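Local coordinates for protein fructokinase (Vibrio cholerae serotype O1, PDB 5EYN) that catalyses the ATP-dependent phosphorylation of fructose, as a pfkB-family carbohydrate kinase whose bound state here holds fructose, ADP, beryllium trifluoride and calcium, at residues G166-F171 against L196-K201; E137-C142 against A157-M162; R20-G25 against P131-G136; L273-V278 against I288-K293; R192-A197 against A224-P229. All blocks are in the same frame, centred on the assembly; numbering follows the deposited sequence.

Overall arrangement
Followed from the N terminus, the chain first closes contact 3, where strand 21-24 is met by the loop at 131-136, more than a hundred residues on. Directly afterwards contact 2 folds helix 151-165 back over strand 138-142, the neighbour of 21-24 in the large sheet. Contact 1 then pairs strand 168-172 with 199-203, and contact 5 begins on residues 192-197, sharing Leu196 and Ala197 with contact 1, and reaches forward to the turn before strand 230-234. Contact 4, last in the chain, joins two helices on the other face of the sheet. Contacts 3, 2, 1 and 4 follow in series; contacts 1 and 5 overlap.

Contact 1. Residues G166-F171 against L196-K201; sequences GGYVSF and LADVVK
Leu196 opens the second segment with its carbonyl O lying 4.1 Å from Val169 CB. Ala197 follows, its methyl CB packed 3.9 Å from Phe171 CB and close to the CG1 branch of Val169. At Asp198 the contact turns polar. Its CG stands beside its own backbone N (chi1 -65°), from where OD2 accepts the N-H of Val169 at 2.8 Å through the anti lone pair, in a fairly straight bond. The same OD2 lies at the edge of the Tyr168 ring, carboxylate and ring planes nearly perpendicular, and accepts from a water that also donates to Gly167 O. Asp198 N in turn donates to Val169 O at 2.7 Å, more bent than the bond that Val199 N makes to the same oxygen at 3.1 Å, and Val169 O is thus gripped twice. From here regular parallel pairing takes over: Val199 O receives Phe171 N at 2.9 Å, and Lys201 N reaches Phe171 O at 3.0 Å, with Val200 CA making a CA-H...O contact to that oxygen between them. Lys201, which contacts a second ADP in a structure of this protein, ends the segment. The two strands are the ends of the beta-alpha-beta unit 168-172, 186-194, 199-203; helix 186-194 packs on Phe171, helix 151-165 on Val169 and Leu196, and strand 138-142 bonds to the far edge of 168-172.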
# COMPACT_ATOMS: atom_id res chain seq x y z
N GLY A 166 18.49 -15.65 -29.80
CA GLY A 166 17.87 -16.91 -30.17
C GLY A 166 17.09 -17.57 -29.05
O GLY A 166 16.94 -18.79 -29.03
N GLY A 167 16.60 -16.77 -28.13
CA GLY A 167 15.67 -17.23 -27.12
C GLY A 167 14.24 -17.05 -27.60
O GLY A 167 13.99 -16.66 -28.75
N TYR A 168 13.30 -17.32 -26.71
CA TYR A 168 11.88 -17.29 -27.05
C TYR A 168 11.17 -16.38 -26.08
O TYR A 168 11.57 -16.25 -24.92
CB TYR A 168 11.30 -18.70 -26.95
CG TYR A 168 12.03 -19.70 -27.80
CD1 TYR A 168 11.98 -19.62 -29.18
CD2 TYR A 168 12.76 -20.72 -27.23
CE1 TYR A 168 12.65 -20.52 -29.97
CE2 TYR A 168 13.45 -21.62 -28.02
CZ TYR A 168 13.39 -21.52 -29.39
OH TYR A 168 14.06 -22.42 -30.19
N VAL A 169 10.10 -15.76 -26.56
CA VAL A 169 9.38 -14.76 -25.79
C VAL A 169 7.93 -15.15 -25.62
O VAL A 169 7.23 -15.44 -26.58
CB VAL A 169 9.45 -13.39 -26.49
CG1 VAL A 169 8.63 -12.36 -25.73
CG2 VAL A 169 10.90 -12.94 -26.63
N SER A 170 7.51 -15.16 -24.36
CA SER A 170 6.13 -15.41 -23.98
C SER A 170 5.55 -14.11 -23.41
O SER A 170 6.21 -13.42 -22.64
CB SER A 170 6.11 -16.52 -22.93
OG SER A 170 4.84 -16.71 -22.33
N PHE A 171 4.32 -13.81 -23.78
CA PHE A 171 3.65 -12.60 -23.32
C PHE A 171 2.22 -12.93 -22.91
O PHE A 171 1.50 -13.61 -23.64
CB PHE A 171 3.67 -11.56 -24.45
CG PHE A 171 3.05 -10.23 -24.09
CD1 PHE A 171 3.48 -9.52 -22.99
CD2 PHE A 171 2.06 -9.67 -24.88
CE1 PHE A 171 2.92 -8.32 -22.66
CE2 PHE A 171 1.52 -8.45 -24.57
CZ PHE A 171 1.93 -7.79 -23.44
N LEU A 196 5.86 -9.16 -30.87
CA LEU A 196 7.23 -9.62 -30.66
C LEU A 196 7.29 -11.05 -30.11
O LEU A 196 8.35 -11.67 -30.07
CB LEU A 196 7.93 -8.70 -29.66
CG LEU A 196 8.14 -7.27 -30.15
CD1 LEU A 196 8.56 -6.36 -29.03
CD2 LEU A 196 9.17 -7.22 -31.28
N ALA A 197 6.15 -11.60 -29.69
CA ALA A 197 6.15 -12.81 -28.90
C ALA A 197 6.05 -14.07 -29.75
O ALA A 197 5.44 -14.08 -30.82
CB ALA A 197 5.01 -12.74 -27.89
N ASP A 198 6.66 -15.14 -29.25
CA ASP A 198 6.46 -16.48 -29.79
C ASP A 198 5.18 -17.12 -29.28
O ASP A 198 4.53 -17.88 -30.00
CB ASP A 198 7.65 -17.35 -29.40
CG ASP A 198 8.92 -16.88 -30.03
OD1 ASP A 198 9.10 -17.17 -31.24
OD2 ASP A 198 9.74 -16.24 -29.34
N VAL A 199 4.85 -16.83 -28.03
CA VAL A 199 3.66 -17.36 -27.38
C VAL A 199 2.90 -16.21 -26.74
O VAL A 199 3.50 -15.40 -26.04
CB VAL A 199 4.06 -18.35 -26.26
CG1 VAL A 199 2.84 -18.89 -25.52
CG2 VAL A 199 4.86 -19.51 -26.82
N VAL A 200 1.60 -16.13 -26.99
CA VAL A 200 0.78 -15.13 -26.34
C VAL A 200 -0.42 -15.84 -25.73
O VAL A 200 -1.07 -16.65 -26.41
CB VAL A 200 0.31 -14.03 -27.31
CG1 VAL A 200 -0.50 -12.98 -26.56
CG2 VAL A 200 1.49 -13.42 -28.02
N LYS A 201 -0.69 -15.54 -24.47
CA LYS A 201 -1.85 -16.06 -23.75
C LYS A 201 -2.76 -14.89 -23.42
O LYS A 201 -2.30 -13.90 -22.85
CB LYS A 201 -1.41 -16.79 -22.48
CG LYS A 201 -2.55 -17.37 -21.65
CD LYS A 201 -3.20 -16.32 -20.73
CE LYS A 201 -3.89 -16.89 -19.52
NZ LYS A 201 -4.13 -15.85 -18.50
O HOH W 1 12.10 -15.18 -30.15

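Contact 2. Residues E137-C142 against A157-M162; sequences EWLHVC and AAIAQM
Met162 folds over Leu139 where helix 151-165 runs back across strand 138-142, the first half of a beta-alpha-beta unit completed by strand 168-172. Strand and helix segments run nearly antiparallel, their axes 9.4 Å apart. The close-packed part lies at the Met162 end. With chi2 and chi3 both bent, the thioether doubles back and brings CE within 3.9 Å of Leu139 CB, beside Glu137 CB and the carbonyl O of Trp138. Leu139 sets CD2 against the helix backbone, 3.9 Å from the CA of Ile159 and equally near Ala158 O. Toward Val141 the fit thins to one pair of aliphatic carbons, while Ala160 points away from the strand and is exposed. The carboxylate of Glu137 is engaged elsewhere, on the side of Arg20 and strand 21-24. At the thin end, Ile159 CG1 stands 4.2 Å from Val141 CG2, the two side chains crossing at a slant.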
# COMPACT_ATOMS: atom_id res chain seq x y z
N GLU A 137 16.74 -19.97 -24.24
CA GLU A 137 16.05 -19.57 -23.03
C GLU A 137 14.70 -18.95 -23.37
O GLU A 137 14.45 -18.57 -24.52
CB GLU A 137 16.90 -18.58 -22.22
CG GLU A 137 18.14 -19.23 -21.61
CD GLU A 137 18.96 -18.26 -20.78
OE1 GLU A 137 18.85 -17.04 -20.99
OE2 GLU A 137 19.74 -18.72 -19.92
N TRP A 138 13.86 -18.85 -22.36
CA TRP A 138 12.56 -18.20 -22.47
C TRP A 138 12.55 -16.93 -21.64
O TRP A 138 13.22 -16.84 -20.61
CB TRP A 138 11.43 -19.13 -21.97
CG TRP A 138 11.07 -20.18 -22.94
CD1 TRP A 138 11.70 -21.37 -23.14
CD2 TRP A 138 10.00 -20.11 -23.88
NE1 TRP A 138 11.08 -22.05 -24.16
CE2 TRP A 138 10.03 -21.30 -24.63
CE3 TRP A 138 9.03 -19.16 -24.18
CZ2 TRP A 138 9.13 -21.56 -25.65
CZ3 TRP A 138 8.13 -19.42 -25.19
CH2 TRP A 138 8.20 -20.60 -25.92
N LEU A 139 11.78 -15.95 -22.10
CA LEU A 139 11.48 -14.75 -21.34
C LEU A 139 9.97 -14.58 -21.33
O LEU A 139 9.35 -14.56 -22.39
CB LEU A 139 12.13 -13.53 -21.99
CG LEU A 139 11.77 -12.17 -21.38
CD1 LEU A 139 12.34 -12.04 -19.99
CD2 LEU A 139 12.30 -11.06 -22.27
N HIS A 140 9.38 -14.46 -20.14
CA HIS A 140 7.96 -14.19 -20.02
C HIS A 140 7.70 -12.83 -19.40
O HIS A 140 8.34 -12.46 -18.40
CB HIS A 140 7.29 -15.26 -19.17
CG HIS A 140 5.83 -15.05 -18.98
ND1 HIS A 140 4.91 -15.24 -19.99
CD2 HIS A 140 5.12 -14.61 -17.91
CE1 HIS A 140 3.70 -14.95 -19.55
NE2 HIS A 140 3.79 -14.58 -18.28
N VAL A 141 6.77 -12.11 -20.01
CA VAL A 141 6.43 -10.72 -19.69
C VAL A 141 4.92 -10.55 -19.61
O VAL A 141 4.19 -11.20 -20.36
CB VAL A 141 7.01 -9.76 -20.82
CG1 VAL A 141 6.62 -8.31 -20.59
CG2 VAL A 141 8.51 -9.92 -20.95
N CYS A 142 4.47 -9.66 -18.72
CA CYS A 142 3.08 -9.21 -18.63
C CYS A 142 3.01 -7.71 -18.85
O CYS A 142 4.03 -7.02 -18.80
CB CYS A 142 2.46 -9.56 -17.28
SG CYS A 142 2.40 -11.34 -16.92
N ALA A 157 13.44 -3.58 -24.54
CA ALA A 157 14.84 -3.87 -24.85
C ALA A 157 15.17 -5.30 -24.46
O ALA A 157 15.85 -6.00 -25.20
CB ALA A 157 15.77 -2.89 -24.15
N ALA A 158 14.69 -5.74 -23.31
CA ALA A 158 14.93 -7.12 -22.87
C ALA A 158 14.35 -8.10 -23.89
O ALA A 158 14.99 -9.07 -24.24
CB ALA A 158 14.34 -7.36 -21.51
N ILE A 159 13.14 -7.83 -24.36
CA ILE A 159 12.53 -8.67 -25.38
C ILE A 159 13.39 -8.70 -26.65
O ILE A 159 13.66 -9.78 -27.18
CB ILE A 159 11.11 -8.18 -25.70
CG1 ILE A 159 10.18 -8.43 -24.50
CG2 ILE A 159 10.58 -8.86 -26.92
CD1 ILE A 159 8.87 -7.71 -24.62
N ALA A 160 13.83 -7.54 -27.12
CA ALA A 160 14.67 -7.48 -28.31
C ALA A 160 15.96 -8.27 -28.11
O ALA A 160 16.44 -8.93 -29.04
CB ALA A 160 14.98 -6.03 -28.69
N GLN A 161 16.52 -8.22 -26.90
CA GLN A 161 17.78 -8.92 -26.62
C GLN A 161 17.57 -10.43 -26.57
O GLN A 161 18.41 -11.20 -27.05
CB GLN A 161 18.41 -8.41 -25.33
CG GLN A 161 18.93 -6.99 -25.43
CD GLN A 161 19.25 -6.39 -24.08
OE1 GLN A 161 19.55 -7.09 -23.12
NE2 GLN A 161 19.18 -5.08 -23.99
N MET A 162 16.46 -10.87 -26.00
CA MET A 162 16.19 -12.29 -25.97
C MET A 162 15.98 -12.83 -27.39
O MET A 162 16.49 -13.89 -27.73
CB MET A 162 14.97 -12.60 -25.10
CG MET A 162 14.71 -14.10 -24.99
SD MET A 162 16.09 -15.03 -24.31
CE MET A 162 15.77 -14.88 -22.55

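Contact 3. Residues R20-G25 against P131-G136; sequences RVWLTG and PSFQKG
Trp22 and Pro131 make the CH-pi part of this contact: Pro131 CG lies 3.6 Å from the centroid of the indole six-membered ring and 17° off its normal, with CB of the same proline near CH2. The aromatic part involves the same face of the indole. Phe133 turns its CD1-CE1 edge to the five-membered ring in an edge-to-face pair, centroids 4.9 Å apart and planes at 59°, so that proline and phenylalanine sit over neighbouring halves of one indole. With CG beside the backbone N (chi1 -64°), the phenyl ring starts out toward the tryptophan, and CD1 comes to 3.6 Å from Trp22 CD1. The opposite face of the indole carries the Arg20 side chain, whose CD lies 3.3 Å above the plane near the rim. Polar links pass through a residue outside both segments: Glu137 accepts Trp22 NE1 and Gln134 N on one oxygen and forms a salt bridge to Arg20 NH1 with the other, which would tie strand and loop together. Helix 151-165 closes the group through Met162, which touches both rings. The result is a Trp-Phe-Pro group packed on one face of the central sheet of this ribokinase-like fold, where strand 21-24 meets the loop leading into strand 138-142.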
# COMPACT_ATOMS: atom_id res chain seq x y z
N ARG A 20 16.28 -22.53 -19.16
CA ARG A 20 15.94 -21.52 -18.17
C ARG A 20 14.81 -20.65 -18.68
O ARG A 20 14.81 -20.24 -19.84
CB ARG A 20 17.15 -20.63 -17.89
CG ARG A 20 16.87 -19.52 -16.91
CD ARG A 20 18.12 -18.70 -16.63
NE ARG A 20 19.08 -19.44 -15.82
CZ ARG A 20 20.24 -19.94 -16.25
NH1 ARG A 20 20.63 -19.79 -17.51
NH2 ARG A 20 21.03 -20.60 -15.41
N VAL A 21 13.84 -20.39 -17.81
CA VAL A 21 12.78 -19.42 -18.08
C VAL A 21 13.03 -18.20 -17.21
O VAL A 21 13.04 -18.30 -15.98
CB VAL A 21 11.39 -19.99 -17.79
CG1 VAL A 21 10.31 -18.98 -18.15
CG2 VAL A 21 11.18 -21.31 -18.54
N TRP A 22 13.22 -17.05 -17.86
CA TRP A 22 13.35 -15.76 -17.19
C TRP A 22 11.99 -15.12 -17.08
O TRP A 22 11.23 -15.09 -18.04
CB TRP A 22 14.25 -14.83 -18.01
CG TRP A 22 15.71 -15.15 -17.98
CD1 TRP A 22 16.42 -15.77 -18.97
CD2 TRP A 22 16.65 -14.85 -16.94
NE1 TRP A 22 17.73 -15.87 -18.60
CE2 TRP A 22 17.90 -15.32 -17.36
CE3 TRP A 22 16.54 -14.24 -15.69
CZ2 TRP A 22 19.04 -15.19 -16.58
CZ3 TRP A 22 17.67 -14.12 -14.91
CH2 TRP A 22 18.91 -14.59 -15.36
N LEU A 23 11.70 -14.60 -15.90
CA LEU A 23 10.49 -13.85 -15.61
C LEU A 23 10.92 -12.45 -15.20
O LEU A 23 11.89 -12.28 -14.48
CB LEU A 23 9.70 -14.51 -14.46
CG LEU A 23 9.09 -15.91 -14.65
CD1 LEU A 23 8.33 -16.04 -15.93
CD2 LEU A 23 10.18 -16.98 -14.58
N THR A 24 10.20 -11.45 -15.67
CA THR A 24 10.47 -10.09 -15.25
C THR A 24 9.17 -9.34 -15.06
O THR A 24 8.16 -9.66 -15.68
CB THR A 24 11.36 -9.36 -16.29
OG1 THR A 24 11.67 -8.05 -15.83
CG2 THR A 24 10.68 -9.23 -17.65
N GLY A 25 9.19 -8.36 -14.16
CA GLY A 25 8.03 -7.52 -13.94
C GLY A 25 7.82 -7.28 -12.47
O GLY A 25 8.77 -7.02 -11.73
N PRO A 131 19.61 -9.17 -17.29
CA PRO A 131 20.71 -10.13 -17.20
C PRO A 131 21.10 -10.68 -18.56
O PRO A 131 20.44 -10.42 -19.56
CB PRO A 131 20.13 -11.24 -16.33
CG PRO A 131 18.69 -11.21 -16.64
CD PRO A 131 18.33 -9.77 -16.91
N SER A 132 22.20 -11.41 -18.59
CA SER A 132 22.65 -12.00 -19.84
C SER A 132 21.75 -13.18 -20.19
O SER A 132 21.44 -14.01 -19.34
CB SER A 132 24.10 -12.46 -19.71
OG SER A 132 24.18 -13.50 -18.75
N PHE A 133 21.33 -13.21 -21.46
CA PHE A 133 20.46 -14.24 -21.97
C PHE A 133 21.27 -15.16 -22.88
O PHE A 133 22.32 -14.79 -23.41
CB PHE A 133 19.33 -13.64 -22.80
CG PHE A 133 18.38 -12.76 -22.03
CD1 PHE A 133 18.04 -13.03 -20.72
CD2 PHE A 133 17.82 -11.66 -22.65
CE1 PHE A 133 17.13 -12.22 -20.05
CE2 PHE A 133 16.92 -10.86 -22.00
CZ PHE A 133 16.59 -11.13 -20.69
N GLN A 134 20.74 -16.36 -23.09
CA GLN A 134 21.39 -17.33 -23.96
C GLN A 134 20.38 -17.97 -24.89
O GLN A 134 19.18 -18.03 -24.59
CB GLN A 134 22.07 -18.40 -23.12
CG GLN A 134 23.14 -17.84 -22.19
CD GLN A 134 23.84 -18.91 -21.39
OE1 GLN A 134 24.42 -19.84 -21.95
NE2 GLN A 134 23.80 -18.78 -20.07
N LYS A 135 20.87 -18.47 -26.02
CA LYS A 135 20.06 -19.17 -26.99
C LYS A 135 19.20 -20.25 -26.32
O LYS A 135 19.67 -20.98 -25.44
CB LYS A 135 20.96 -19.78 -28.06
CG LYS A 135 20.22 -20.43 -29.20
CD LYS A 135 21.21 -21.05 -30.18
CE LYS A 135 20.52 -21.92 -31.22
NZ LYS A 135 19.61 -21.13 -32.09
N GLY A 136 17.93 -20.32 -26.70
CA GLY A 136 17.05 -21.37 -26.22
C GLY A 136 16.36 -21.06 -24.89
O GLY A 136 15.48 -21.79 -24.47

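Contact 4. Residues L273-V278 against I288-K293; sequences LYRLSV and ILDAVK
Arg275 lays its CB against the methyl of Ala291, CB to CB 3.6 Å, at the point where the two helices come closest, their CA atoms 5.1 Å apart. Beyond this contact with the alanine methyl the arginine chain bends at chi2 and chi3 (-65° and -82°) and carries its guanidinium round to Asp290. The grip is side-on: NE at 2.9 Å and NH2 at 2.8 Å both donate to a single oxygen, Asp290 OD2, which lies in the guanidinium plane. Carboxylate and guanidinium planes are 59° apart; NE meets OD2 nearly along its C-O axis, and NH2 comes from above the carboxylate plane. This salt bridge borders the apolar patch on its more exposed side, and Trp294 adds a cation-pi contact to the arginine. Helices 264-278 and 285-302 form a splayed, roughly antiparallel pair on one face of the large sheet in the ribokinase-like fold, the segment axes 8.5 Å apart. The first of them begins with residues that line the ADP and beryllium fluoride pocket, and the second carries Asn296 of the ADP site further along. On the sheet side of the pair Leu276 takes over from the arginine: its CD2 lies 3.8 Å from Ala291 CB and 4.3 Å from Ile288 CG1. Leu276 also touches Trp138 of strand 138-142, while Ile288 reaches Val242 of strand 240-244.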
# COMPACT_ATOMS: atom_id res chain seq x y z
N LEU A 273 4.66 -23.02 -19.78
CA LEU A 273 6.06 -22.70 -20.04
C LEU A 273 7.00 -23.72 -19.44
O LEU A 273 8.03 -24.00 -20.02
CB LEU A 273 6.44 -21.30 -19.55
CG LEU A 273 5.70 -20.14 -20.19
CD1 LEU A 273 6.21 -18.81 -19.65
CD2 LEU A 273 5.84 -20.17 -21.71
N TYR A 274 6.64 -24.31 -18.30
CA TYR A 274 7.45 -25.39 -17.78
C TYR A 274 7.59 -26.47 -18.86
O TYR A 274 8.69 -26.90 -19.19
CB TYR A 274 6.87 -26.00 -16.50
CG TYR A 274 7.59 -27.29 -16.16
CD1 TYR A 274 8.91 -27.28 -15.75
CD2 TYR A 274 6.97 -28.51 -16.35
CE1 TYR A 274 9.60 -28.45 -15.49
CE2 TYR A 274 7.65 -29.68 -16.09
CZ TYR A 274 8.96 -29.64 -15.67
OH TYR A 274 9.66 -30.80 -15.41
N ARG A 275 6.46 -26.93 -19.40
CA ARG A 275 6.51 -28.01 -20.38
C ARG A 275 7.20 -27.58 -21.70
O ARG A 275 7.95 -28.36 -22.29
CB ARG A 275 5.12 -28.59 -20.62
CG ARG A 275 4.57 -29.37 -19.42
CD ARG A 275 5.38 -30.61 -19.11
NE ARG A 275 5.00 -31.73 -19.97
CZ ARG A 275 5.61 -32.91 -19.97
NH1 ARG A 275 6.67 -33.13 -19.21
NH2 ARG A 275 5.16 -33.87 -20.77
N LEU A 276 6.98 -26.35 -22.15
CA LEU A 276 7.68 -25.91 -23.35
C LEU A 276 9.18 -25.82 -23.08
O LEU A 276 9.99 -26.17 -23.95
CB LEU A 276 7.15 -24.56 -23.86
CG LEU A 276 5.67 -24.51 -24.24
CD1 LEU A 276 5.35 -23.15 -24.84
CD2 LEU A 276 5.26 -25.63 -25.19
N SER A 277 9.55 -25.42 -21.87
CA SER A 277 10.96 -25.21 -21.54
C SER A 277 11.77 -26.52 -21.51
O SER A 277 12.97 -26.51 -21.77
CB SER A 277 11.11 -24.47 -20.21
OG SER A 277 10.90 -25.31 -19.08
N VAL A 278 11.12 -27.63 -21.20
CA VAL A 278 11.83 -28.91 -21.11
C VAL A 278 11.71 -29.73 -22.39
O VAL A 278 12.28 -30.82 -22.49
CB VAL A 278 11.33 -29.77 -19.92
CG1 VAL A 278 11.54 -29.04 -18.60
CG2 VAL A 278 9.88 -30.16 -20.09
N ILE A 288 2.93 -29.02 -27.60
CA ILE A 288 2.09 -27.89 -27.24
C ILE A 288 0.79 -28.36 -26.58
O ILE A 288 0.38 -27.82 -25.56
CB ILE A 288 1.80 -27.04 -28.48
CG1 ILE A 288 3.07 -26.29 -28.87
CG2 ILE A 288 0.64 -26.08 -28.24
CD1 ILE A 288 2.98 -25.58 -30.19
N LEU A 289 0.13 -29.35 -27.17
CA LEU A 289 -1.16 -29.76 -26.63
C LEU A 289 -1.00 -30.38 -25.24
O LEU A 289 -1.84 -30.16 -24.36
CB LEU A 289 -1.86 -30.73 -27.57
CG LEU A 289 -2.30 -30.13 -28.90
CD1 LEU A 289 -2.79 -31.24 -29.80
CD2 LEU A 289 -3.38 -29.08 -28.72
N ASP A 290 0.06 -31.15 -25.04
CA ASP A 290 0.38 -31.68 -23.72
C ASP A 290 0.70 -30.55 -22.73
O ASP A 290 0.29 -30.60 -21.56
CB ASP A 290 1.56 -32.65 -23.83
CG ASP A 290 2.07 -33.10 -22.48
OD1 ASP A 290 1.50 -34.07 -21.94
OD2 ASP A 290 3.02 -32.50 -21.94
N ALA A 291 1.43 -29.54 -23.18
CA ALA A 291 1.76 -28.41 -22.30
C ALA A 291 0.51 -27.68 -21.85
O ALA A 291 0.42 -27.26 -20.70
CB ALA A 291 2.71 -27.45 -22.99
N VAL A 292 -0.48 -27.59 -22.73
CA VAL A 292 -1.75 -26.95 -22.40
C VAL A 292 -2.57 -27.83 -21.45
O VAL A 292 -3.27 -27.32 -20.58
CB VAL A 292 -2.56 -26.59 -23.67
CG1 VAL A 292 -3.94 -26.05 -23.34
CG2 VAL A 292 -1.80 -25.56 -24.47
N LYS A 293 -2.46 -29.14 -21.58
CA LYS A 293 -3.12 -30.02 -20.63
C LYS A 293 -2.55 -29.78 -19.22
O LYS A 293 -3.30 -29.69 -18.25
CB LYS A 293 -2.91 -31.48 -21.05
CG LYS A 293 -3.45 -32.52 -20.09
CD LYS A 293 -3.25 -33.95 -20.64
CE LYS A 293 -3.87 -35.00 -19.72
NZ LYS A 293 -3.73 -36.37 -20.29

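Contact 5. Residues R192-A197 against A224-P229; sequences RAVGLA and ADFQIP
The backbone from Val194 to Ala197 makes a type I beta turn between helix 186-194 and strand 199-203, and it faces residues 224-229, an irregular turn in which 224-226 keep helical angles and Gln227 takes a positive phi. The two segments approach most closely at Gly195 and Phe226, CA to CA 5.8 Å. A water lies within hydrogen-bonding distance of both Gly195 O and Phe226 O. Among the side chains Val194 is the common partner. With CG1 anti to the backbone N (chi1 169°), this branch comes 3.6 Å from Ile228 CD1 and 3.9 Å from Phe226 CD1, the valine crossing the phenylalanine at about a right angle. Both turns belong to the same layer of the alpha/beta ribokinase-like fold: one leads into strand 199-203, the other into its parallel neighbour 230-234. Phe226 brings its ring edge to the glycine, CD1 lying 3.7 Å from Gly195 CA, with the backbone N of Gly195 also in the ring plane. Deeper in, Ala197 O meets aliphatic carbons rather than donors of the second segment: Ile228 CG2 is 4.1 Å away and Pro229 CD 3.9 Å. Ile228 also touches Ile223, just after helix 216-222.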
# COMPACT_ATOMS: atom_id res chain seq x y z
N ARG A 192 2.07 -3.94 -29.50
CA ARG A 192 3.47 -3.96 -29.93
C ARG A 192 4.18 -5.18 -29.35
O ARG A 192 4.94 -5.85 -30.05
CB ARG A 192 4.18 -2.67 -29.51
CG ARG A 192 5.64 -2.57 -29.94
CD ARG A 192 6.29 -1.32 -29.37
NE ARG A 192 7.74 -1.42 -29.43
CZ ARG A 192 8.59 -0.65 -28.77
NH1 ARG A 192 8.15 0.31 -27.98
NH2 ARG A 192 9.90 -0.85 -28.91
N ALA A 193 3.94 -5.48 -28.07
CA ALA A 193 4.54 -6.66 -27.45
C ALA A 193 3.96 -7.94 -28.04
O ALA A 193 4.68 -8.92 -28.23
CB ALA A 193 4.34 -6.62 -25.95
N VAL A 194 2.66 -7.98 -28.29
CA VAL A 194 2.06 -9.15 -28.92
C VAL A 194 2.80 -9.49 -30.23
O VAL A 194 3.02 -10.66 -30.55
CB VAL A 194 0.55 -8.92 -29.19
CG1 VAL A 194 -0.02 -10.00 -30.09
CG2 VAL A 194 -0.21 -8.87 -27.87
N GLY A 195 3.18 -8.46 -30.97
CA GLY A 195 3.90 -8.64 -32.22
C GLY A 195 5.33 -9.14 -32.09
O GLY A 195 5.94 -9.53 -33.09
N LEU A 196 5.86 -9.16 -30.87
CA LEU A 196 7.23 -9.62 -30.66
C LEU A 196 7.29 -11.05 -30.11
O LEU A 196 8.35 -11.67 -30.07
CB LEU A 196 7.93 -8.70 -29.66
CG LEU A 196 8.14 -7.27 -30.15
CD1 LEU A 196 8.56 -6.36 -29.03
CD2 LEU A 196 9.17 -7.22 -31.28
N ALA A 197 6.15 -11.60 -29.69
CA ALA A 197 6.15 -12.81 -28.90
C ALA A 197 6.05 -14.07 -29.75
O ALA A 197 5.44 -14.08 -30.82
CB ALA A 197 5.01 -12.74 -27.89
N ALA A 224 -4.38 -12.30 -36.87
CA ALA A 224 -3.81 -13.28 -37.80
C ALA A 224 -2.52 -12.79 -38.45
O ALA A 224 -1.56 -13.55 -38.62
CB ALA A 224 -4.82 -13.66 -38.86
N ASP A 225 -2.49 -11.52 -38.84
CA ASP A 225 -1.33 -11.02 -39.58
C ASP A 225 -0.08 -10.87 -38.72
O ASP A 225 0.99 -10.56 -39.23
CB ASP A 225 -1.68 -9.71 -40.28
CG ASP A 225 -2.69 -9.91 -41.39
OD1 ASP A 225 -2.57 -10.92 -42.11
OD2 ASP A 225 -3.60 -9.07 -41.53
N PHE A 226 -0.23 -11.12 -37.43
CA PHE A 226 0.92 -11.13 -36.52
C PHE A 226 1.72 -12.43 -36.69
O PHE A 226 2.89 -12.50 -36.31
CB PHE A 226 0.44 -10.98 -35.07
CG PHE A 226 -0.08 -9.60 -34.73
CD1 PHE A 226 0.54 -8.83 -33.78
CD2 PHE A 226 -1.21 -9.08 -35.37
CE1 PHE A 226 0.08 -7.57 -33.46
CE2 PHE A 226 -1.68 -7.81 -35.05
CZ PHE A 226 -1.04 -7.06 -34.09
N GLN A 227 1.11 -13.45 -37.30
CA GLN A 227 1.75 -14.75 -37.48
C GLN A 227 2.41 -15.20 -36.17
O GLN A 227 3.56 -15.61 -36.14
CB GLN A 227 2.77 -14.73 -38.65
CG GLN A 227 2.16 -14.64 -40.07
CD GLN A 227 1.66 -15.98 -40.65
OE1 GLN A 227 1.96 -17.06 -40.13
NE2 GLN A 227 0.90 -15.89 -41.74
N ILE A 228 1.64 -15.10 -35.08
CA ILE A 228 2.10 -15.56 -33.77
C ILE A 228 2.14 -17.08 -33.78
O ILE A 228 1.15 -17.72 -34.11
CB ILE A 228 1.15 -15.09 -32.64
CG1 ILE A 228 0.97 -13.57 -32.65
CG2 ILE A 228 1.66 -15.50 -31.29
CD1 ILE A 228 -0.25 -13.12 -31.90
N PRO A 229 3.28 -17.67 -33.43
CA PRO A 229 3.42 -19.12 -33.51
C PRO A 229 2.42 -19.88 -32.63
O PRO A 229 1.85 -20.87 -33.07
CB PRO A 229 4.86 -19.36 -33.04
CG PRO A 229 5.56 -18.11 -33.40
CD PRO A 229 4.57 -17.02 -33.15
O HOH W 2 4.88 -11.98 -34.68